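Local coordinates for BH1408 protein (PDB 4E0A), which probably transfers an acetyl group to an amine of its substrate, as an N-acetyltransferase of the GNAT family, at residues Val21-Val26 with Phe33-Pro38; Val26-Asp31 with Tyr130-Arg135; Leu108-Ile113 with His141-Arg146. The protein carries 1 engineered substitution. One frame throughout, in Å; residues are numbered along the deposited sequence.

Interaction 1. Residues Val21-Val26 with Phe33-Pro38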
loop_
_atom_site.group_PDB
_atom_site.type_symbol
_atom_site.label_atom_id
_atom_site.label_comp_id
_atom_site.label_asym_id
_atom_site.label_seq_id
_atom_site.Cartn_x
_atom_site.Cartn_y
_atom_site.Cartn_z
ATOM N N VAL A 21 -5.703 -12.917 -14.580
ATOM C CA VAL A 21 -5.755 -11.720 -13.748
ATOM C C VAL A 21 -4.657 -10.723 -14.139
ATOM O O VAL A 21 -4.905 -9.514 -14.214
ATOM C CB VAL A 21 -5.707 -12.055 -12.236
ATOM C CG1 VAL A 21 -5.482 -10.800 -11.401
ATOM C CG2 VAL A 21 -7.008 -12.748 -11.806
ATOM N N HIS A 22 -3.458 -11.226 -14.428
ATOM C CA HIS A 22 -2.384 -10.322 -14.821
ATOM C C HIS A 22 -2.745 -9.547 -16.077
ATOM O O HIS A 22 -2.576 -8.328 -16.131
ATOM C CB HIS A 22 -1.056 -11.028 -15.052
ATOM C CG HIS A 22 0.073 -10.062 -15.213
ATOM N ND1 HIS A 22 0.522 -9.285 -14.171
ATOM C CD2 HIS A 22 0.792 -9.693 -16.299
ATOM C CE1 HIS A 22 1.498 -8.502 -14.597
ATOM N NE2 HIS A 22 1.684 -8.731 -15.883
ATOM N N GLU A 23 -3.252 -10.253 -17.081
ATOM C CA GLU A 23 -3.652 -9.596 -18.317
ATOM C C GLU A 23 -4.748 -8.530 -18.112
ATOM O O GLU A 23 -4.746 -7.505 -18.792
ATOM C CB GLU A 23 -4.052 -10.620 -19.383
ATOM C CG GLU A 23 -2.860 -11.161 -20.163
ATOM C CD GLU A 23 -2.183 -10.074 -21.011
ATOM O OE1 GLU A 23 -2.868 -9.461 -21.864
ATOM O OE2 GLU A 23 -0.970 -9.825 -20.818
ATOM N N ALA A 24 -5.668 -8.769 -17.182
ATOM C CA ALA A 24 -6.691 -7.769 -16.868
ATOM C C ALA A 24 -6.018 -6.496 -16.391
ATOM O O ALA A 24 -6.399 -5.393 -16.774
ATOM C CB ALA A 24 -7.650 -8.289 -15.807
ATOM N N HIS A 25 -4.988 -6.662 -15.572
ATOM C CA HIS A 25 -4.276 -5.535 -14.996
ATOM C C HIS A 25 -3.440 -4.831 -16.069
ATOM O O HIS A 25 -3.357 -3.601 -16.093
ATOM C CB HIS A 25 -3.428 -5.991 -13.788
ATOM C CG HIS A 25 -4.237 -6.226 -12.541
ATOM N ND1 HIS A 25 -5.050 -7.327 -12.373
ATOM C CD2 HIS A 25 -4.369 -5.487 -11.410
ATOM C CE1 HIS A 25 -5.640 -7.264 -11.189
ATOM N NE2 HIS A 25 -5.256 -6.149 -10.590
ATOM N N VAL A 26 -2.842 -5.603 -16.969
ATOM C CA VAL A 26 -2.109 -5.014 -18.095
ATOM C C VAL A 26 -3.050 -4.171 -18.961
ATOM O O VAL A 26 -2.707 -3.072 -19.388
ATOM C CB VAL A 26 -1.410 -6.086 -18.951
ATOM C CG1 VAL A 26 -0.911 -5.496 -20.276
ATOM C CG2 VAL A 26 -0.266 -6.707 -18.161
ATOM N N PHE A 33 1.697 -2.367 -15.180
ATOM C CA PHE A 33 1.812 -3.804 -15.432
ATOM C C PHE A 33 2.299 -4.087 -16.845
ATOM O O PHE A 33 1.976 -3.372 -17.787
ATOM C CB PHE A 33 0.468 -4.504 -15.157
ATOM C CG PHE A 33 0.022 -4.394 -13.727
ATOM C CD1 PHE A 33 -0.837 -3.376 -13.324
ATOM C CD2 PHE A 33 0.483 -5.289 -12.780
ATOM C CE1 PHE A 33 -1.223 -3.266 -12.007
ATOM C CE2 PHE A 33 0.092 -5.188 -11.453
ATOM C CZ PHE A 33 -0.761 -4.170 -11.070
ATOM N N ARG A 34 3.080 -5.147 -16.983
ATOM C CA ARG A 34 3.708 -5.473 -18.251
ATOM C C ARG A 34 3.306 -6.887 -18.679
ATOM O O ARG A 34 3.272 -7.805 -17.856
ATOM C CB ARG A 34 5.231 -5.376 -18.088
ATOM C CG ARG A 34 6.033 -5.536 -19.365
ATOM C CD ARG A 34 7.523 -5.480 -19.036
ATOM N NE ARG A 34 8.361 -5.617 -20.223
ATOM C CZ ARG A 34 8.766 -6.783 -20.721
ATOM N NH1 ARG A 34 8.399 -7.928 -20.142
ATOM N NH2 ARG A 34 9.531 -6.805 -21.806
ATOM N N SER A 35 3.007 -7.060 -19.964
ATOM C CA SER A 35 2.740 -8.393 -20.502
ATOM C C SER A 35 4.004 -9.226 -20.486
ATOM O O SER A 35 5.085 -8.726 -20.803
ATOM C CB SER A 35 2.233 -8.310 -21.944
ATOM O OG SER A 35 0.888 -7.874 -21.987
ATOM N N ASN A 36 3.866 -10.504 -20.160
ATOM C CA ASN A 36 4.999 -11.422 -20.205
ATOM C C ASN A 36 4.487 -12.834 -20.233
ATOM O O ASN A 36 3.384 -13.110 -19.770
ATOM C CB ASN A 36 5.933 -11.237 -18.991
ATOM C CG ASN A 36 7.302 -11.907 -19.186
ATOM O OD1 ASN A 36 8.150 -11.405 -19.929
ATOM N ND2 ASN A 36 7.522 -13.030 -18.513
ATOM N N GLU A 37 5.290 -13.739 -20.760
ATOM C CA GLU A 37 4.926 -15.145 -20.728
ATOM C C GLU A 37 6.113 -15.904 -20.138
ATOM O O GLU A 37 7.189 -15.925 -20.742
ATOM C CB GLU A 37 4.631 -15.639 -22.153
ATOM C CG GLU A 37 3.639 -14.777 -22.939
ATOM C CD GLU A 37 3.402 -15.312 -24.349
ATOM O OE1 GLU A 37 4.279 -15.127 -25.218
ATOM O OE2 GLU A 37 2.353 -15.953 -24.568
ATOM N N PRO A 38 5.936 -16.524 -18.956
ATOM C CA PRO A 38 4.712 -16.574 -18.152
ATOM C C PRO A 38 4.589 -15.326 -17.305
ATOM O O PRO A 38 5.480 -14.503 -17.377
ATOM C CB PRO A 38 4.934 -17.796 -17.249
ATOM C CG PRO A 38 6.392 -17.876 -17.074
ATOM C CD PRO A 38 7.031 -17.303 -18.342
HETATM O O HOH W 1 0.806 -11.160 -19.611
#
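His25 and Phe33 form the centre of an aromatic cluster, completed by His22, where the last turns of helix 11-28 meet the loop that follows it in this GNAT fold. The edge of the His25 imidazole is turned toward the face of the Phe33 ring, an edge-to-face pair with centroids 5.1 Å apart and planes at 68°. CB of His25 itself sits over the middle of the same face, 3.8 Å from the Phe33 ring centroid, as a CH-pi contact. CE1 of His22 comes obliquely to the CD2 part of the Phe33 ring, 3.8 Å from CD2. Beyond the cluster, Tyr130 sets a further aromatic ring against Phe33, and Met83 of the second subunit packs on Phe33.

Apolar contact continues through Val26, whose CG2 lies 3.8 Å from CB of Phe33 and also meets the Arg34 backbone.

Two direct hydrogen bonds tie the loop to the helix. With CG anti to the backbone N (chi1 -170°), the His22 ring leans out to the loop, and its NE2 donates to Arg34 O at 2.7 Å; the oxygen lies in the ring plane, while NE2 stands above the carbonyl plane. Within the helix, ND1 of His25 donates to Val21 O one turn back, which fixes the rotation of the imidazole; the backbone N of His25 reaches that oxygen from the opposite face of its plane. In the second loop-to-helix bond, Ser35 OG donates to the syn lone pair of Glu23 OE2 at 2.9 Å.

Interaction 2. Residues Val26-Asp31 with Tyr130-Arg135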
loop_
_atom_site.group_PDB
_atom_site.type_symbol
_atom_site.label_atom_id
_atom_site.label_comp_id
_atom_site.label_asym_id
_atom_site.label_seq_id
_atom_site.Cartn_x
_atom_site.Cartn_y
_atom_site.Cartn_z
ATOM N N VAL A 26 -2.842 -5.603 -16.969
ATOM C CA VAL A 26 -2.109 -5.014 -18.095
ATOM C C VAL A 26 -3.050 -4.171 -18.961
ATOM O O VAL A 26 -2.707 -3.072 -19.388
ATOM C CB VAL A 26 -1.410 -6.086 -18.951
ATOM C CG1 VAL A 26 -0.911 -5.496 -20.276
ATOM C CG2 VAL A 26 -0.266 -6.707 -18.161
ATOM N N LYS A 27 -4.253 -4.687 -19.182
ATOM C CA LYS A 27 -5.252 -4.008 -19.991
ATOM C C LYS A 27 -5.617 -2.645 -19.405
ATOM O O LYS A 27 -5.681 -1.643 -20.127
ATOM C CB LYS A 27 -6.495 -4.894 -20.091
ATOM C CG LYS A 27 -7.515 -4.484 -21.143
ATOM C CD LYS A 27 -8.466 -5.648 -21.425
ATOM C CE LYS A 27 -9.605 -5.239 -22.345
ATOM N NZ LYS A 27 -10.400 -4.117 -21.771
ATOM N N GLU A 28 -5.851 -2.602 -18.094
ATOM C CA GLU A 28 -6.370 -1.389 -17.449
ATOM C C GLU A 28 -5.291 -0.434 -16.936
ATOM O O GLU A 28 -5.514 0.777 -16.844
ATOM C CB GLU A 28 -7.284 -1.761 -16.276
ATOM C CG GLU A 28 -8.464 -2.630 -16.654
ATOM C CD GLU A 28 -9.407 -1.946 -17.616
ATOM O OE1 GLU A 28 -9.565 -0.710 -17.526
ATOM O OE2 GLU A 28 -9.985 -2.646 -18.473
ATOM N N ARG A 29 -4.136 -0.981 -16.567
ATOM C CA ARG A 29 -3.037 -0.168 -16.052
ATOM C C ARG A 29 -1.723 -0.629 -16.678
ATOM O O ARG A 29 -0.851 -1.157 -15.982
ATOM C CB ARG A 29 -2.944 -0.284 -14.522
ATOM C CG ARG A 29 -4.052 0.430 -13.728
ATOM C CD ARG A 29 -4.187 1.902 -14.105
ATOM N NE ARG A 29 -2.985 2.694 -13.845
ATOM C CZ ARG A 29 -2.776 3.418 -12.745
ATOM N NH1 ARG A 29 -3.679 3.438 -11.772
ATOM N NH2 ARG A 29 -1.649 4.110 -12.605
ATOM N N GLY A 30 -1.592 -0.434 -17.984
ATOM C CA GLY A 30 -0.394 -0.827 -18.703
ATOM C C GLY A 30 0.817 0.010 -18.329
ATOM O O GLY A 30 1.944 -0.319 -18.706
ATOM N N ASP A 31 0.585 1.094 -17.585
ATOM C CA ASP A 31 1.666 1.962 -17.145
ATOM C C ASP A 31 2.395 1.339 -15.964
ATOM O O ASP A 31 3.553 1.671 -15.682
ATOM C CB ASP A 31 1.137 3.370 -16.804
ATOM C CG ASP A 31 0.041 3.355 -15.757
ATOM O OD1 ASP A 31 -0.787 2.414 -15.737
ATOM O OD2 ASP A 31 0.001 4.300 -14.939
ATOM N N TYR A 130 -6.357 -3.063 -6.830
ATOM C CA TYR A 130 -6.294 -1.872 -7.677
ATOM C C TYR A 130 -7.651 -1.215 -7.878
ATOM O O TYR A 130 -8.674 -1.896 -7.965
ATOM C CB TYR A 130 -5.594 -2.176 -9.008
ATOM C CG TYR A 130 -4.105 -2.159 -8.819
ATOM C CD1 TYR A 130 -3.451 -3.253 -8.280
ATOM C CD2 TYR A 130 -3.365 -1.011 -9.095
ATOM C CE1 TYR A 130 -2.101 -3.234 -8.062
ATOM C CE2 TYR A 130 -2.004 -0.982 -8.885
ATOM C CZ TYR A 130 -1.377 -2.102 -8.363
ATOM O OH TYR A 130 -0.017 -2.106 -8.139
ATOM N N ASP A 131 -7.641 0.117 -7.946
ATOM C CA ASP A 131 -8.865 0.926 -7.937
ATOM C C ASP A 131 -9.828 0.579 -9.074
ATOM O O ASP A 131 -11.042 0.635 -8.901
ATOM C CB ASP A 131 -8.489 2.423 -7.972
ATOM C CG ASP A 131 -9.697 3.349 -8.068
ATOM O OD1 ASP A 131 -10.502 3.390 -7.114
ATOM O OD2 ASP A 131 -9.829 4.067 -9.092
ATOM N N PHE A 132 -9.293 0.202 -10.233
ATOM C CA PHE A 132 -10.150 -0.123 -11.380
ATOM C C PHE A 132 -10.946 -1.423 -11.188
ATOM O O PHE A 132 -11.914 -1.677 -11.914
ATOM C CB PHE A 132 -9.306 -0.262 -12.648
ATOM C CG PHE A 132 -8.482 -1.538 -12.699
ATOM C CD1 PHE A 132 -7.177 -1.557 -12.240
ATOM C CD2 PHE A 132 -9.024 -2.712 -13.198
ATOM C CE1 PHE A 132 -6.429 -2.718 -12.288
ATOM C CE2 PHE A 132 -8.285 -3.874 -13.245
ATOM C CZ PHE A 132 -6.990 -3.880 -12.796
ATOM N N ASN A 133 -10.509 -2.246 -10.238
ATOM C CA ASN A 133 -10.944 -3.640 -10.140
ATOM C C ASN A 133 -12.258 -3.752 -9.364
ATOM O O ASN A 133 -12.286 -4.198 -8.209
ATOM C CB ASN A 133 -9.831 -4.473 -9.492
ATOM C CG ASN A 133 -10.019 -5.965 -9.662
ATOM O OD1 ASN A 133 -11.068 -6.432 -10.102
ATOM N ND2 ASN A 133 -8.990 -6.730 -9.289
ATOM N N ASP A 134 -13.345 -3.351 -10.013
ATOM C CA ASP A 134 -14.649 -3.298 -9.365
ATOM C C ASP A 134 -15.125 -4.686 -8.970
ATOM O O ASP A 134 -15.717 -4.872 -7.908
ATOM C CB ASP A 134 -15.673 -2.648 -10.288
ATOM C CG ASP A 134 -15.686 -1.134 -10.169
ATOM O OD1 ASP A 134 -15.262 -0.612 -9.120
ATOM O OD2 ASP A 134 -16.134 -0.466 -11.119
ATOM N N ARG A 135 -14.845 -5.669 -9.819
ATOM C CA ARG A 135 -15.274 -7.027 -9.538
ATOM C C ARG A 135 -14.665 -7.544 -8.229
ATOM O O ARG A 135 -15.376 -8.091 -7.376
ATOM C CB ARG A 135 -14.961 -7.952 -10.720
ATOM C CG ARG A 135 -15.521 -9.348 -10.554
ATOM C CD ARG A 135 -14.888 -10.317 -11.539
ATOM N NE ARG A 135 -13.434 -10.354 -11.390
ATOM C CZ ARG A 135 -12.793 -11.008 -10.425
ATOM N NH1 ARG A 135 -13.479 -11.684 -9.508
ATOM N NH2 ARG A 135 -11.464 -10.983 -10.369
#
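Glu28 lies across the face of the Phe132 ring with the aliphatic part of its side chain. Its CB stands over the ring centre, 3.7 Å from the centroid and only 12° off the ring normal, a CH-pi contact, and its CG comes down on the CD2 side, 3.5 Å from Phe132 CD2. The chain then bends at chi2, and the carboxylate plane ends up 31° from that of the ring. OE2 makes a long ion pair with Lys27 NZ.

Arg29 approaches the ring obliquely, its CG 4.0 Å from CD1 of Phe132. Folded at chi2 and chi3, the arginine turns its guanidinium to Asp31, two residues further on, and takes it side-on: NE donates to OD1 and NH2 to OD2, each at 2.9 Å and each on a syn lone pair. A further salt bridge joins NH1 to Glu153, so this charge is shared between two carboxylates.

The contact connects the end of helix 11-28 with the type I turn Tyr130-Asn133, which carries the chain from strand 124-130 into helix 134-142 in the C-terminal half of the GNAT fold. Phe132 holds CG between the backbone N and the carbonyl carbon (chi1 74°), which swings its ring out toward helix 11-28; His25 pairs with it edge-to-face. With an alanine here, the methylenes of Glu28 and the imidazole of His25 would probably lose the ring they pack on, and a gap would open between turn and helix. On the other face of the ring lies CB of Asn133, offset toward the rim, while OD1 of that asparagine caps the N of Ala136.

Interaction 3. Residues Leu108-Ile113 with His141-Arg146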
loop_
_atom_site.group_PDB
_atom_site.type_symbol
_atom_site.label_atom_id
_atom_site.label_comp_id
_atom_site.label_asym_id
_atom_site.label_seq_id
_atom_site.Cartn_x
_atom_site.Cartn_y
_atom_site.Cartn_z
ATOM N N LEU A 108 -15.451 -19.915 -0.790
ATOM C CA LEU A 108 -14.918 -21.094 -0.124
ATOM C C LEU A 108 -13.415 -20.940 0.148
ATOM O O LEU A 108 -12.933 -21.289 1.231
ATOM C CB LEU A 108 -15.191 -22.356 -0.943
ATOM C CG LEU A 108 -16.632 -22.879 -0.922
ATOM C CD1 LEU A 108 -16.794 -24.015 -1.902
ATOM C CD2 LEU A 108 -17.016 -23.341 0.472
ATOM N N ILE A 109 -12.677 -20.432 -0.829
ATOM C CA ILE A 109 -11.234 -20.195 -0.633
ATOM C C ILE A 109 -10.997 -19.179 0.485
ATOM O O ILE A 109 -10.151 -19.380 1.362
ATOM C CB ILE A 109 -10.546 -19.705 -1.911
ATOM C CG1 ILE A 109 -10.438 -20.849 -2.929
ATOM C CG2 ILE A 109 -9.143 -19.148 -1.592
ATOM C CD1 ILE A 109 -9.420 -21.865 -2.537
ATOM N N PHE A 110 -11.766 -18.097 0.467
ATOM C CA PHE A 110 -11.628 -17.058 1.489
ATOM C C PHE A 110 -11.939 -17.584 2.892
ATOM O O PHE A 110 -11.268 -17.236 3.855
ATOM C CB PHE A 110 -12.538 -15.869 1.182
ATOM C CG PHE A 110 -12.174 -14.618 1.939
ATOM C CD1 PHE A 110 -11.129 -13.802 1.497
ATOM C CD2 PHE A 110 -12.872 -14.253 3.080
ATOM C CE1 PHE A 110 -10.784 -12.639 2.171
ATOM C CE2 PHE A 110 -12.539 -13.087 3.768
ATOM C CZ PHE A 110 -11.497 -12.272 3.316
ATOM N N GLU A 111 -12.965 -18.418 3.005
ATOM C CA GLU A 111 -13.267 -19.057 4.276
ATOM C C GLU A 111 -12.088 -19.883 4.794
ATOM O O GLU A 111 -11.795 -19.867 5.989
ATOM C CB GLU A 111 -14.542 -19.893 4.162
ATOM C CG GLU A 111 -15.780 -19.018 4.194
ATOM C CD GLU A 111 -17.011 -19.704 3.652
ATOM O OE1 GLU A 111 -16.875 -20.788 3.049
ATOM O OE2 GLU A 111 -18.115 -19.148 3.825
ATOM N N ALA A 112 -11.408 -20.583 3.891
ATOM C CA ALA A 112 -10.212 -21.333 4.257
ATOM C C ALA A 112 -9.132 -20.396 4.800
ATOM O O ALA A 112 -8.438 -20.716 5.765
ATOM C CB ALA A 112 -9.684 -22.100 3.051
ATOM N N ILE A 113 -9.002 -19.227 4.185
ATOM C CA ILE A 113 -8.003 -18.255 4.627
ATOM C C ILE A 113 -8.343 -17.729 6.023
ATOM O O ILE A 113 -7.460 -17.600 6.865
ATOM C CB ILE A 113 -7.829 -17.120 3.608
ATOM C CG1 ILE A 113 -7.328 -17.700 2.271
ATOM C CG2 ILE A 113 -6.855 -16.058 4.112
ATOM C CD1 ILE A 113 -7.275 -16.699 1.152
ATOM N N HIS A 141 -15.801 -6.684 -0.460
ATOM C CA HIS A 141 -16.805 -5.982 0.345
ATOM C C HIS A 141 -17.851 -6.950 0.857
ATOM O O HIS A 141 -18.258 -6.881 2.015
ATOM C CB HIS A 141 -17.477 -4.866 -0.456
ATOM C CG HIS A 141 -16.625 -3.643 -0.610
ATOM N ND1 HIS A 141 -16.726 -2.795 -1.690
ATOM C CD2 HIS A 141 -15.655 -3.128 0.184
ATOM C CE1 HIS A 141 -15.855 -1.810 -1.557
ATOM N NE2 HIS A 141 -15.192 -1.990 -0.429
ATOM N N SER A 142 -18.260 -7.873 -0.007
ATOM C CA SER A 142 -19.335 -8.808 0.317
ATOM C C SER A 142 -18.912 -9.792 1.400
ATOM O O SER A 142 -19.748 -10.408 2.047
ATOM C CB SER A 142 -19.769 -9.578 -0.925
ATOM O OG SER A 142 -18.991 -10.747 -1.079
ATOM N N LEU A 143 -17.607 -9.943 1.587
ATOM C CA LEU A 143 -17.084 -10.836 2.618
ATOM C C LEU A 143 -16.728 -10.109 3.911
ATOM O O LEU A 143 -16.129 -10.699 4.802
ATOM C CB LEU A 143 -15.867 -11.596 2.099
ATOM C CG LEU A 143 -16.177 -12.520 0.920
ATOM C CD1 LEU A 143 -14.883 -12.926 0.227
ATOM C CD2 LEU A 143 -16.959 -13.736 1.384
ATOM N N GLY A 144 -17.084 -8.830 4.008
ATOM C CA GLY A 144 -16.848 -8.067 5.225
ATOM C C GLY A 144 -15.590 -7.207 5.213
ATOM O O GLY A 144 -15.287 -6.524 6.196
HETATM N N MSE A 145 -14.847 -7.212 4.109
HETATM C CA MSE A 145 -13.617 -6.422 4.070
HETATM C C MSE A 145 -13.876 -4.919 3.987
HETATM O O MSE A 145 -14.869 -4.476 3.408
HETATM C CB MSE A 145 -12.681 -6.889 2.951
HETATM C CG MSE A 145 -12.283 -8.354 3.076
HETATM SE SE MSE A 145 -10.588 -8.748 2.219
HETATM C CE MSE A 145 -9.341 -8.248 3.658
ATOM N N ARG A 146 -12.984 -4.136 4.584
ATOM C CA ARG A 146 -13.109 -2.681 4.539
ATOM C C ARG A 146 -11.775 -2.040 4.157
ATOM O O ARG A 146 -10.715 -2.652 4.321
ATOM C CB ARG A 146 -13.614 -2.147 5.890
ATOM C CG ARG A 146 -12.634 -2.323 7.033
ATOM C CD ARG A 146 -13.336 -2.533 8.375
ATOM N NE ARG A 146 -14.000 -3.835 8.446
ATOM C CZ ARG A 146 -14.360 -4.430 9.580
ATOM N NH1 ARG A 146 -14.114 -3.848 10.747
ATOM N NH2 ARG A 146 -14.962 -5.614 9.548
#
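Phe110, the residue that buries most surface here, projects from helix 105-119 and takes Leu143 on one face of its ring. The touching branch is CD1, 3.6 Å from Phe110 CG and 3.9 Å from the ring centroid, 24° off the normal: a CH-pi contact displaced toward the CB side of the ring. Leu143 and Phe110 run antiparallel alongside each other, which brings CB of Leu143 to 4.0 Å from CE2 of Phe110. Phe110 keeps CG anti to its own N (chi1 -163°), which sends the ring out from the helix toward the loop.

Met145, a selenomethionine, meets the far end of the ring. Its SE is 3.8 Å from CZ of Phe110 and lies obliquely, 68° off the normal, in a Met-aromatic contact.

Between these two partners, Gly144 adopts positive phi as C-prime residue of the Schellman motif that ends helix 134-142, with Met145 N bonded to Tyr140 O and Gly144 N to His141 O. The turn thus delivers Leu143 and Met145 to the same ring in this GNAT fold. Ile91 of strand 86-96 and Tyr140 of the same chain, and Leu154 of the second subunit, also pack on Phe110. Across the two segments the contact is made of hydrocarbon, aromatic ring and selenium, which implies cohesion through dispersion and the burial of apolar surface.

From the N terminus, helix 11-28 comes first, and interaction 1 closes the short loop from its last turns to residues 33-38. Interaction 2 starts on the same helix, shares Val26 with interaction 1 and crosses it along the chain, closing a much longer loop to the turn after strand 124-130. The two touch, His25 against Phe132 and Phe33 against Tyr130. Interaction 3 joins helix 105-119 to the turn that follows helix 134-142; it crosses interaction 2 but follows interaction 1 in series, their centres about 25 Å apart on opposite sides of the chain's centre. Interactions 2 and 3 thus lie at the two ends of helix 134-142, and all three border the second subunit.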